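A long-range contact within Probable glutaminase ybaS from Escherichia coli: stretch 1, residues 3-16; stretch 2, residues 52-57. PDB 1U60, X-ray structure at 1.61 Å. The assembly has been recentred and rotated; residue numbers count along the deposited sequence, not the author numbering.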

ATOM      1  N   ASP A   3       7.975  27.487  -3.259  1.00 24.83           N
ATOM      2  CA  ASP A   3       8.476  28.579  -2.431  1.00 24.35           C
ATOM      3  C   ASP A   3       9.691  28.199  -1.546  1.00 23.48           C
ATOM      4  O   ASP A   3       9.546  27.481  -0.545  1.00 23.48           O
ATOM      5  N   ALA A   4      10.874  28.719  -1.882  1.00 22.36           N
ATOM      6  CA  ALA A   4      12.114  28.383  -1.166  1.00 21.88           C
ATOM      7  C   ALA A   4      12.043  28.666   0.335  1.00 21.65           C
ATOM      8  O   ALA A   4      12.538  27.897   1.154  1.00 20.10           O
ATOM      9  N   ASN A   5      11.431  29.792   0.695  1.00 21.19           N
ATOM     10  CA  ASN A   5      11.271  30.122   2.091  1.00 21.86           C
ATOM     11  C   ASN A   5      10.419  29.088   2.826  1.00 20.89           C
ATOM     12  O   ASN A   5      10.785  28.668   3.920  1.00 20.70           O
ATOM     13  N   LYS A   6       9.318  28.657   2.228  1.00 20.33           N
ATOM     14  CA  LYS A   6       8.452  27.665   2.897  1.00 20.60           C
ATOM     15  C   LYS A   6       9.158  26.312   3.020  1.00 18.77           C
ATOM     16  O   LYS A   6       9.016  25.628   4.023  1.00 18.16           O
ATOM     17  N   LEU A   7       9.951  25.938   2.018  1.00 17.81           N
ATOM     18  CA  LEU A   7      10.650  24.649   2.062  1.00 17.14           C
ATOM     19  C   LEU A   7      11.755  24.643   3.117  1.00 16.39           C
ATOM     20  O   LEU A   7      11.876  23.704   3.904  1.00 15.32           O
ATOM     21  N   GLN A   8      12.545  25.723   3.182  1.00 14.65           N
ATOM     22  CA  GLN A   8      13.561  25.803   4.193  1.00 14.43           C
ATOM     23  C   GLN A   8      12.896  25.866   5.580  1.00 14.40           C
ATOM     24  O   GLN A   8      13.370  25.248   6.505  1.00 13.72           O
ATOM     25  N   GLN A   9      11.782  26.589   5.701  1.00 15.65           N
ATOM     26  CA  GLN A   9      11.050  26.641   6.973  1.00 16.46           C
ATOM     27  C   GLN A   9      10.548  25.293   7.409  1.00 14.97           C
ATOM     28  O   GLN A   9      10.557  24.975   8.581  1.00 14.33           O
ATOM     29  N   ALA A  10      10.073  24.501   6.457  1.00 14.51           N
ATOM     30  CA  ALA A  10       9.581  23.172   6.753  1.00 13.58           C
ATOM     31  C   ALA A  10      10.656  22.264   7.289  1.00 12.33           C
ATOM     32  O   ALA A  10      10.424  21.628   8.294  1.00 11.96           O
ATOM     33  N   VAL A  11      11.854  22.205   6.673  1.00 12.66           N
ATOM     34  CA  VAL A  11      12.906  21.361   7.217  1.00 12.42           C
ATOM     35  C   VAL A  11      13.438  21.913   8.556  1.00 13.24           C
ATOM     36  O   VAL A  11      13.772  21.131   9.431  1.00 12.30           O
ATOM     37  N   ASP A  12      13.563  23.234   8.666  1.00 13.54           N
ATOM     38  CA  ASP A  12      13.935  23.871   9.950  1.00 14.35           C
ATOM     39  C   ASP A  12      12.996  23.538  11.101  1.00 14.23           C
ATOM     40  O   ASP A  12      13.438  23.128  12.184  1.00 14.03           O
ATOM     41  N   GLN A  13      11.703  23.665  10.870  1.00 15.02           N
ATOM     42  CA  GLN A  13      10.713  23.356  11.907  1.00 16.44           C
ATOM     43  C   GLN A  13      10.646  21.873  12.235  1.00 15.95           C
ATOM     44  O   GLN A  13      10.493  21.495  13.400  1.00 14.60           O
ATOM     45  N   ALA A  14      10.776  21.004  11.232  1.00 14.17           N
ATOM     46  CA  ALA A  14      10.813  19.579  11.538  1.00 13.81           C
ATOM     47  C   ALA A  14      12.004  19.205  12.416  1.00 12.93           C
ATOM     48  O   ALA A  14      11.888  18.359  13.292  1.00 11.80           O
ATOM     49  N   TYR A  15      13.152  19.787  12.101  1.00 12.44           N
ATOM     50  CA  TYR A  15      14.386  19.551  12.836  1.00 13.58           C
ATOM     51  C   TYR A  15      14.207  20.113  14.260  1.00 13.47           C
ATOM     52  O   TYR A  15      14.467  19.426  15.236  1.00 12.86           O
ATOM     53  N   THR A  16      13.719  21.334  14.365  1.00 15.06           N
ATOM     54  CA  THR A  16      13.594  21.952  15.720  1.00 17.39           C
ATOM     55  C   THR A  16      12.677  21.137  16.593  1.00 18.71           C
ATOM     56  O   THR A  16      13.013  20.847  17.747  1.00 20.34           O
ATOM     57  N   VAL A  52      17.952  22.325  -3.006  1.00  9.36           N
ATOM     58  CA  VAL A  52      18.275  21.509  -1.852  1.00 10.00           C
ATOM     59  C   VAL A  52      18.101  22.339  -0.603  1.00  9.46           C
ATOM     60  O   VAL A  52      18.627  23.448  -0.533  1.00 10.64           O
ATOM     61  N   TYR A  53      17.382  21.808   0.378  1.00 10.43           N
ATOM     62  CA  TYR A  53      17.104  22.477   1.650  1.00 11.08           C
ATOM     63  C   TYR A  53      17.365  21.468   2.753  1.00 11.33           C
ATOM     64  O   TYR A  53      16.843  20.344   2.695  1.00 11.38           O
ATOM     65  N   SER A  54      18.121  21.837   3.774  1.00 10.37           N
ATOM     66  CA  SER A  54      18.351  20.886   4.863  1.00 10.05           C
ATOM     67  C   SER A  54      18.555  21.535   6.204  1.00  9.50           C
ATOM     68  O   SER A  54      18.736  22.741   6.294  1.00  9.42           O
ATOM     69  N   ALA A  55      18.502  20.704   7.235  1.00  9.05           N
ATOM     70  CA  ALA A  55      18.735  21.091   8.617  1.00  8.58           C
ATOM     71  C   ALA A  55      19.388  19.944   9.327  1.00  9.57           C
ATOM     72  O   ALA A  55      19.182  18.769   8.980  1.00  8.74           O
ATOM     73  N   GLY A  56      20.228  20.263  10.312  1.00  9.14           N
ATOM     74  CA  GLY A  56      20.929  19.260  11.068  1.00  9.55           C
ATOM     75  C   GLY A  56      22.171  18.755  10.400  1.00  9.15           C
ATOM     76  O   GLY A  56      22.776  19.423   9.532  1.00 10.23           O
ATOM     77  N   ASP A  57      22.529  17.531  10.776  1.00  9.74           N
ATOM     78  CA  ASP A  57      23.767  16.860  10.388  1.00  9.64           C
ATOM     79  C   ASP A  57      23.675  16.252   8.974  1.00  9.08           C
ATOM     80  O   ASP A  57      23.934  15.091   8.767  1.00  8.97           O
TER

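Strand 52-56 runs alongside helix 4-16 at an axis angle of 19°, with a closest approach of 7.1 Å. In keeping with strand alternation, Tyr53 and Ala55 direct CA-to-CB toward the helix. Val52 points away and makes no contact.

Tyr53 (chi1 -55°, m; chi2 -83°) has the most area covered by the other stretch, 132 Å². Leu7 CB lies 4.0 Å from the centroid of the Tyr53 ring and 15° off the normal, a CH-pi contact over one face, while Leu7 CD2 reaches Tyr53 CE2 at 3.4 Å. Ala4 CB packs 3.4 Å from Tyr53 OH, and the Gln8 side chain (chi1 t, chi2 p) meets the ring edge.

Ser54 (p) turns its CB away, leaving its backbone to face the helix: Val11 (chi1 m) places CG2 3.7 Å from Ser54 C. Water 1 bridges the stretches, donating to Asp12 OD1 at 2.6 Å and weakly to Ser54 O at 3.3 Å. The Gln8 amide is probably flipped in the model, so its polar pairing here stays open.

Ala55 CB packs against the helix at Val11 and Tyr15, 3.6 Å from both Val11 O and Tyr15 CB.

At Gly56, Tyr15 (chi1 175°, t) brings CE1 to 3.4 Å from Gly56 CA, with Gly56 N over one ring face. An ideal CB would fall 2.7 Å from Tyr15 CE1, a clash, and the phi of 82° independently favours glycine.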

ATOM      1  CB  ASP A   3       7.325  29.062  -1.553  1.00 24.91           C
ATOM      2  CG  ASP A   3       7.618  30.381  -0.863  1.00 26.84           C
ATOM      3  OD1 ASP A   3       8.691  30.538  -0.249  1.00 28.87           O
ATOM      4  OD2 ASP A   3       6.813  31.327  -0.878  1.00 33.25           O
ATOM      5  CB  ALA A   4      13.292  29.135  -1.779  1.00 21.24           C
ATOM      6  CB  ASN A   5      10.697  31.552   2.254  1.00 23.16           C
ATOM      7  CG  ASN A   5      11.717  32.624   1.867  1.00 25.64           C
ATOM      8  OD1 ASN A   5      12.832  32.629   2.366  1.00 31.28           O
ATOM      9  ND2 ASN A   5      11.329  33.538   0.990  1.00 31.63           N
ATOM     10  CB  LYS A   6       7.094  27.511   2.207  1.00 21.16           C
ATOM     11  CG  LYS A   6       6.167  28.682   2.452  1.00 25.73           C
ATOM     12  CD  LYS A   6       4.891  28.591   1.668  1.00 31.04           C
ATOM     13  CE  LYS A   6       3.896  29.711   2.103  1.00 33.84           C
ATOM     14  NZ  LYS A   6       2.994  30.099   0.958  1.00 36.72           N
ATOM     15  CB  LEU A   7      11.228  24.309   0.683  1.00 16.77           C
ATOM     16  CG  LEU A   7      10.348  23.499  -0.283  1.00 18.91           C
ATOM     17  CD1 LEU A   7       8.954  23.923  -0.416  1.00 19.56           C
ATOM     18  CD2 LEU A   7      11.036  23.491  -1.638  1.00 16.47           C
ATOM     19  CB  GLN A   8      14.479  27.003   3.982  1.00 14.46           C
ATOM     20  CG  GLN A   8      15.589  27.039   5.029  1.00 14.27           C
ATOM     21  CD  GLN A   8      16.637  25.953   4.808  1.00 16.21           C
ATOM     22  OE1 GLN A   8      16.984  25.197   5.715  1.00 16.74           O
ATOM     23  NE2 GLN A   8      17.139  25.879   3.608  1.00 13.92           N
ATOM     24  CB  GLN A   9       9.830  27.577   6.907  1.00 17.31           C
ATOM     25  CG  GLN A   9      10.150  29.056   6.964  1.00 23.82           C
ATOM     26  CD  GLN A   9       8.895  29.910   6.855  1.00 31.39           C
ATOM     27  OE1 GLN A   9       7.797  29.470   7.276  1.00 35.93           O
ATOM     28  NE2 GLN A   9       9.042  31.132   6.311  1.00 35.18           N
ATOM     29  CB  ALA A  10       8.890  22.557   5.539  1.00 14.18           C
ATOM     30  CB  VAL A  11      14.143  21.093   6.266  1.00 14.02           C
ATOM     31  CG1 VAL A  11      13.667  20.409   4.974  1.00 12.44           C
ATOM     32  CG2 VAL A  11      14.909  22.315   5.950  1.00 15.17           C
ATOM     33  CB  ASP A  12      14.041  25.403   9.784  1.00 14.42           C
ATOM     34  CG  ASP A  12      15.309  25.815   9.009  1.00 17.03           C
ATOM     35  OD1 ASP A  12      16.167  24.959   8.744  1.00 17.57           O
ATOM     36  OD2 ASP A  12      15.534  26.989   8.663  1.00 19.31           O
ATOM     37  CB  GLN A  13       9.347  23.905  11.495  1.00 17.97           C
ATOM     38  CG  GLN A  13       9.407  25.435  11.335  1.00 24.22           C
ATOM     39  CD  GLN A  13       8.070  26.122  11.063  1.00 31.16           C
ATOM     40  OE1 GLN A  13       7.040  25.463  10.849  1.00 36.77           O
ATOM     41  NE2 GLN A  13       8.087  27.465  11.076  1.00 32.51           N
ATOM     42  CB  ALA A  14      10.849  18.741  10.229  1.00 13.25           C
ATOM     43  CB  TYR A  15      15.559  20.237  12.137  1.00 13.61           C
ATOM     44  CG  TYR A  15      16.826  20.126  12.914  1.00 14.47           C
ATOM     45  CD1 TYR A  15      17.598  18.967  12.892  1.00 15.12           C
ATOM     46  CD2 TYR A  15      17.268  21.195  13.706  1.00 18.24           C
ATOM     47  CE1 TYR A  15      18.771  18.852  13.652  1.00 16.82           C
ATOM     48  CE2 TYR A  15      18.432  21.081  14.468  1.00 18.00           C
ATOM     49  CZ  TYR A  15      19.181  19.914  14.439  1.00 19.61           C
ATOM     50  OH  TYR A  15      20.334  19.792  15.202  1.00 21.69           O
ATOM     51  CB  THR A  16      13.124  23.390  15.643  1.00 17.80           C
ATOM     52  OG1 THR A  16      14.064  24.157  14.881  1.00 16.99           O
ATOM     53  CG2 THR A  16      13.051  24.053  17.078  1.00 20.02           C
ATOM     54  CB  VAL A  52      19.744  20.996  -1.885  1.00  9.56           C
ATOM     55  CG1 VAL A  52      20.047  20.192  -0.648  1.00 11.32           C
ATOM     56  CG2 VAL A  52      19.996  20.180  -3.128  1.00 11.18           C
ATOM     57  CB  TYR A  53      15.646  22.928   1.758  1.00 11.19           C
ATOM     58  CG  TYR A  53      15.252  23.782   0.602  1.00 12.76           C
ATOM     59  CD1 TYR A  53      15.549  25.158   0.596  1.00 14.68           C
ATOM     60  CD2 TYR A  53      14.694  23.220  -0.550  1.00 11.38           C
ATOM     61  CE1 TYR A  53      15.270  25.953  -0.533  1.00 15.42           C
ATOM     62  CE2 TYR A  53      14.405  23.999  -1.649  1.00 12.70           C
ATOM     63  CZ  TYR A  53      14.678  25.358  -1.641  1.00 13.64           C
ATOM     64  OH  TYR A  53      14.406  26.110  -2.749  1.00 15.58           O
ATOM     65  CB  SER A  54      19.533  19.986   4.528  1.00 10.45           C
ATOM     66  OG  SER A  54      20.770  20.640   4.802  1.00 11.70           O
ATOM     67  CB  ALA A  55      17.389  21.441   9.323  1.00  8.71           C
ATOM     68  CB  ASP A  57      24.072  15.742  11.392  1.00  9.70           C
ATOM     69  CG  ASP A  57      24.217  16.255  12.819  1.00 13.95           C
ATOM     70  OD1 ASP A  57      25.269  16.886  13.094  1.00  9.42           O
ATOM     71  OD2 ASP A  57      23.346  16.055  13.707  1.00  8.89           O
TER
HETATM   72  O   HOH W   1      18.805  24.967   8.736  1.00 29.01           O